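Local coordinates for uronate isomerase (Caulobacter crescentus, PDB 2Q01), which catalyses the isomerisation of D-glucuronate to D-fructuronate and of D-galacturonate to D-tagaturonate in bacterial hexuronate metabolism, at residues V318-S323 with K328-P333; P199-V202 with E208-P211. All blocks are in the same frame, centred on the assembly; numbering follows the deposited sequence.

Contact 1. Residues V318-S323 with K328-P333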
# COMPACT_ATOMS: atom_id res chain seq x y z
N VAL B 318 3.04 -11.09 25.56
CA VAL B 318 3.73 -12.15 26.29
C VAL B 318 3.00 -12.45 27.60
O VAL B 318 2.82 -13.62 27.96
CB VAL B 318 5.23 -11.80 26.55
CG1 VAL B 318 5.96 -12.98 27.18
CG2 VAL B 318 5.91 -11.41 25.25
N GLY B 319 2.57 -11.40 28.30
CA GLY B 319 1.78 -11.52 29.52
C GLY B 319 0.50 -12.31 29.33
O GLY B 319 0.17 -13.18 30.14
N LEU B 320 -0.20 -12.02 28.23
CA LEU B 320 -1.43 -12.72 27.85
C LEU B 320 -1.19 -14.18 27.44
O LEU B 320 -2.06 -15.03 27.63
CB LEU B 320 -2.11 -11.96 26.71
CG LEU B 320 -3.52 -12.30 26.22
CD1 LEU B 320 -4.56 -11.96 27.27
CD2 LEU B 320 -3.80 -11.55 24.93
N LEU B 321 -0.01 -14.47 26.89
CA LEU B 321 0.38 -15.85 26.55
C LEU B 321 0.60 -16.69 27.81
O LEU B 321 0.30 -17.89 27.83
CB LEU B 321 1.61 -15.87 25.64
CG LEU B 321 2.33 -17.19 25.34
CD1 LEU B 321 1.44 -18.16 24.56
CD2 LEU B 321 3.63 -16.94 24.59
N ASN B 322 1.13 -16.06 28.86
CA ASN B 322 1.34 -16.73 30.15
C ASN B 322 0.02 -17.02 30.87
O ASN B 322 -0.21 -18.14 31.33
CB ASN B 322 2.28 -15.92 31.06
CG ASN B 322 3.70 -15.83 30.51
OD1 ASN B 322 4.20 -16.76 29.86
ND2 ASN B 322 4.37 -14.72 30.79
N SER B 323 -0.84 -16.00 30.96
CA SER B 323 -2.09 -16.11 31.72
C SER B 323 -3.22 -16.83 30.99
O SER B 323 -3.95 -17.61 31.61
CB SER B 323 -2.56 -14.73 32.19
OG SER B 323 -2.87 -13.88 31.10
N LYS B 328 -5.72 -15.51 21.56
CA LYS B 328 -6.45 -14.56 22.41
C LYS B 328 -6.46 -13.15 21.83
O LYS B 328 -6.66 -12.17 22.55
CB LYS B 328 -5.90 -14.58 23.85
CG LYS B 328 -5.99 -15.94 24.55
CD LYS B 328 -7.43 -16.46 24.66
CE LYS B 328 -7.47 -17.90 25.14
NZ LYS B 328 -8.81 -18.53 24.96
N GLY B 329 -6.27 -13.06 20.52
CA GLY B 329 -6.36 -11.80 19.80
C GLY B 329 -5.11 -10.94 19.85
O GLY B 329 -5.17 -9.73 19.69
N ALA B 330 -3.96 -11.57 20.08
CA ALA B 330 -2.70 -10.84 20.10
C ALA B 330 -1.74 -11.32 19.03
O ALA B 330 -0.53 -11.29 19.23
CB ALA B 330 -2.08 -10.92 21.48
N ASP B 331 -2.27 -11.77 17.89
CA ASP B 331 -1.45 -12.18 16.75
C ASP B 331 -1.46 -11.08 15.69
O ASP B 331 -2.49 -10.82 15.06
CB ASP B 331 -1.94 -13.52 16.16
CG ASP B 331 -2.13 -14.61 17.22
OD1 ASP B 331 -1.49 -14.56 18.28
OD2 ASP B 331 -2.94 -15.53 16.97
N ILE B 332 -0.31 -10.44 15.52
CA ILE B 332 -0.17 -9.24 14.70
C ILE B 332 0.52 -9.61 13.38
O ILE B 332 1.47 -10.38 13.39
CB ILE B 332 0.66 -8.14 15.46
CG1 ILE B 332 0.22 -8.00 16.93
CG2 ILE B 332 0.60 -6.79 14.75
CD1 ILE B 332 -1.23 -7.52 17.16
N PRO B 333 0.01 -9.10 12.24
CA PRO B 333 0.67 -9.34 10.95
C PRO B 333 2.08 -8.79 10.85
O PRO B 333 2.42 -7.80 11.50
CB PRO B 333 -0.23 -8.59 9.96
CG PRO B 333 -1.53 -8.51 10.62
CD PRO B 333 -1.23 -8.33 12.07
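Leu-320 reaches out of the short helix 318-323 with one methyl, CD2, and lays it against the loop at Lys-328. The methyl sits 3.8 Å from Lys-328 CB, while Leu-320 CG stands 4.1 Å from the same CB. With CG anti to the backbone N (chi1 -170°), the leucine runs out to Lys-328 and meets its side chain at about a right angle, touching the root of the lysine rather than its length. The lysine chain bends at chi2 (-59°), and its ammonium end leaves the leucine behind for a weak hydrogen bond to Arg-86 O. Two residues on, past Gly-329, the methyl CB of Ala-330 comes within 3.9 Å of the same Leu-320 CD2. One leucine methyl therefore bridges two residues of the loop, and no hydrogen bond crosses between the segments. His-377 of the second subunit packs on both Leu-320 and Ala-330, so this small apolar patch is part of a subunit interface. The helix follows strand 312-313, and the chain returns through the loop into strand 332-333, its antiparallel partner; helix 318-323 thus lies in the connection between these two antiparallel strands.

Contact 2. Residues P199-V202 with E208-P211; sequences PDAV and ERSP
Ser-210 OG lies 3.1 Å from Ala-201 O, the shortest approach between the two segments, in a hydrogen bond whose one proton could also go to Asp-204 O, a weaker partner. When the proton goes to Ala-201 O, the bond ties the loop that follows strand 192-194 to the first turn of helix 210-221, within the TIM-barrel-like fold of the uronate isomerase family. Arg-209 holds the N-cap position of that helix, and Pro-211 follows Ser-210 in its opening turn. Because OG is anti to the backbone N (chi1 -175°), the hydroxyl is carried out to the loop carbonyl, and Ser-210 CB comes along to 3.4 Å from Ala-201 O. The same oxygen receives a CA-H...O contact from Ser-210 CA at 3.6 Å, with an angle of 132° at the hydrogen, so hydroxyl and backbone of one serine both address it. Within the loop, Val-202 N bonds to Pro-199 O and closes a type I beta turn with Asp-200 and Ala-201 at its corners. Asp-200 directs its carboxylate elsewhere, to Arg-198 and to Gly-253 N. Ala-201 and Val-202 both pack on Ala-213, three residues after Ser-210. At the more open side of the contact, the Arg-209 guanidinium approaches Ala-201 obliquely, its NH1 coming to 4.5 Å from the methyl CB.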
# COMPACT_ATOMS: atom_id res chain seq x y z
N PRO B 199 -0.25 -29.52 9.70
CA PRO B 199 0.86 -30.16 10.42
C PRO B 199 1.75 -29.24 11.26
O PRO B 199 2.77 -29.69 11.78
CB PRO B 199 1.66 -30.81 9.30
CG PRO B 199 1.43 -29.95 8.12
CD PRO B 199 0.06 -29.34 8.27
N ASP B 200 1.35 -27.98 11.43
CA ASP B 200 2.13 -26.92 12.08
C ASP B 200 2.82 -27.28 13.40
O ASP B 200 3.96 -26.87 13.63
CB ASP B 200 1.26 -25.68 12.31
CG ASP B 200 0.89 -24.97 11.02
OD1 ASP B 200 1.28 -25.43 9.92
OD2 ASP B 200 0.19 -23.94 11.12
N ALA B 201 2.13 -28.03 14.25
CA ALA B 201 2.64 -28.37 15.57
C ALA B 201 3.77 -29.41 15.56
O ALA B 201 4.58 -29.46 16.49
CB ALA B 201 1.51 -28.81 16.49
N VAL B 202 3.84 -30.24 14.52
CA VAL B 202 4.90 -31.25 14.39
C VAL B 202 5.96 -30.83 13.37
O VAL B 202 6.81 -31.62 12.97
CB VAL B 202 4.35 -32.68 14.08
CG1 VAL B 202 3.46 -33.17 15.20
CG2 VAL B 202 3.60 -32.72 12.76
N GLU B 208 5.80 -24.16 21.39
CA GLU B 208 5.99 -24.65 22.76
C GLU B 208 5.29 -25.98 23.02
O GLU B 208 5.73 -26.77 23.86
CB GLU B 208 5.59 -23.59 23.81
CG GLU B 208 4.08 -23.35 24.00
CD GLU B 208 3.46 -22.46 22.93
OE1 GLU B 208 4.20 -21.77 22.19
OE2 GLU B 208 2.21 -22.44 22.83
N ARG B 209 4.22 -26.24 22.28
CA ARG B 209 3.42 -27.45 22.44
C ARG B 209 3.82 -28.55 21.44
O ARG B 209 3.08 -29.52 21.25
CB ARG B 209 1.93 -27.12 22.35
CG ARG B 209 1.52 -26.43 21.06
CD ARG B 209 0.31 -25.54 21.25
NE ARG B 209 0.14 -24.64 20.11
CZ ARG B 209 -0.55 -24.93 19.00
NH1 ARG B 209 -1.15 -26.10 18.86
NH2 ARG B 209 -0.63 -24.03 18.03
N SER B 210 5.00 -28.40 20.85
CA SER B 210 5.57 -29.37 19.90
C SER B 210 6.00 -30.74 20.49
O SER B 210 5.71 -31.76 19.86
CB SER B 210 6.71 -28.74 19.09
OG SER B 210 7.20 -29.62 18.09
N PRO B 211 6.71 -30.78 21.65
CA PRO B 211 7.04 -32.10 22.22
C PRO B 211 5.86 -33.02 22.56
O PRO B 211 5.95 -34.23 22.35
CB PRO B 211 7.82 -31.74 23.50
CG PRO B 211 7.48 -30.34 23.79
CD PRO B 211 7.29 -29.70 22.46

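How the contacts relate
Contact 2 comes first along the chain and closes before contact 1 opens; their centres lie about 18 Å apart, and their nearest atoms about 5 Å, without touching. Both belong to the same TIM-barrel-type fold, yet they share no helix or strand. Contact 2 follows strand 192-194, whereas contact 1 comes after strand 305-308 and the short strand 312-313. Strands 192-194 and 305-308 lie in two parallel sheets, consistent with two parts of the barrel wall expected for this family. A salt bridge from Glu-208 to Arg-326, in the link between the segments of contact 1, joins the loop region of contact 2 to a region at a subunit interface.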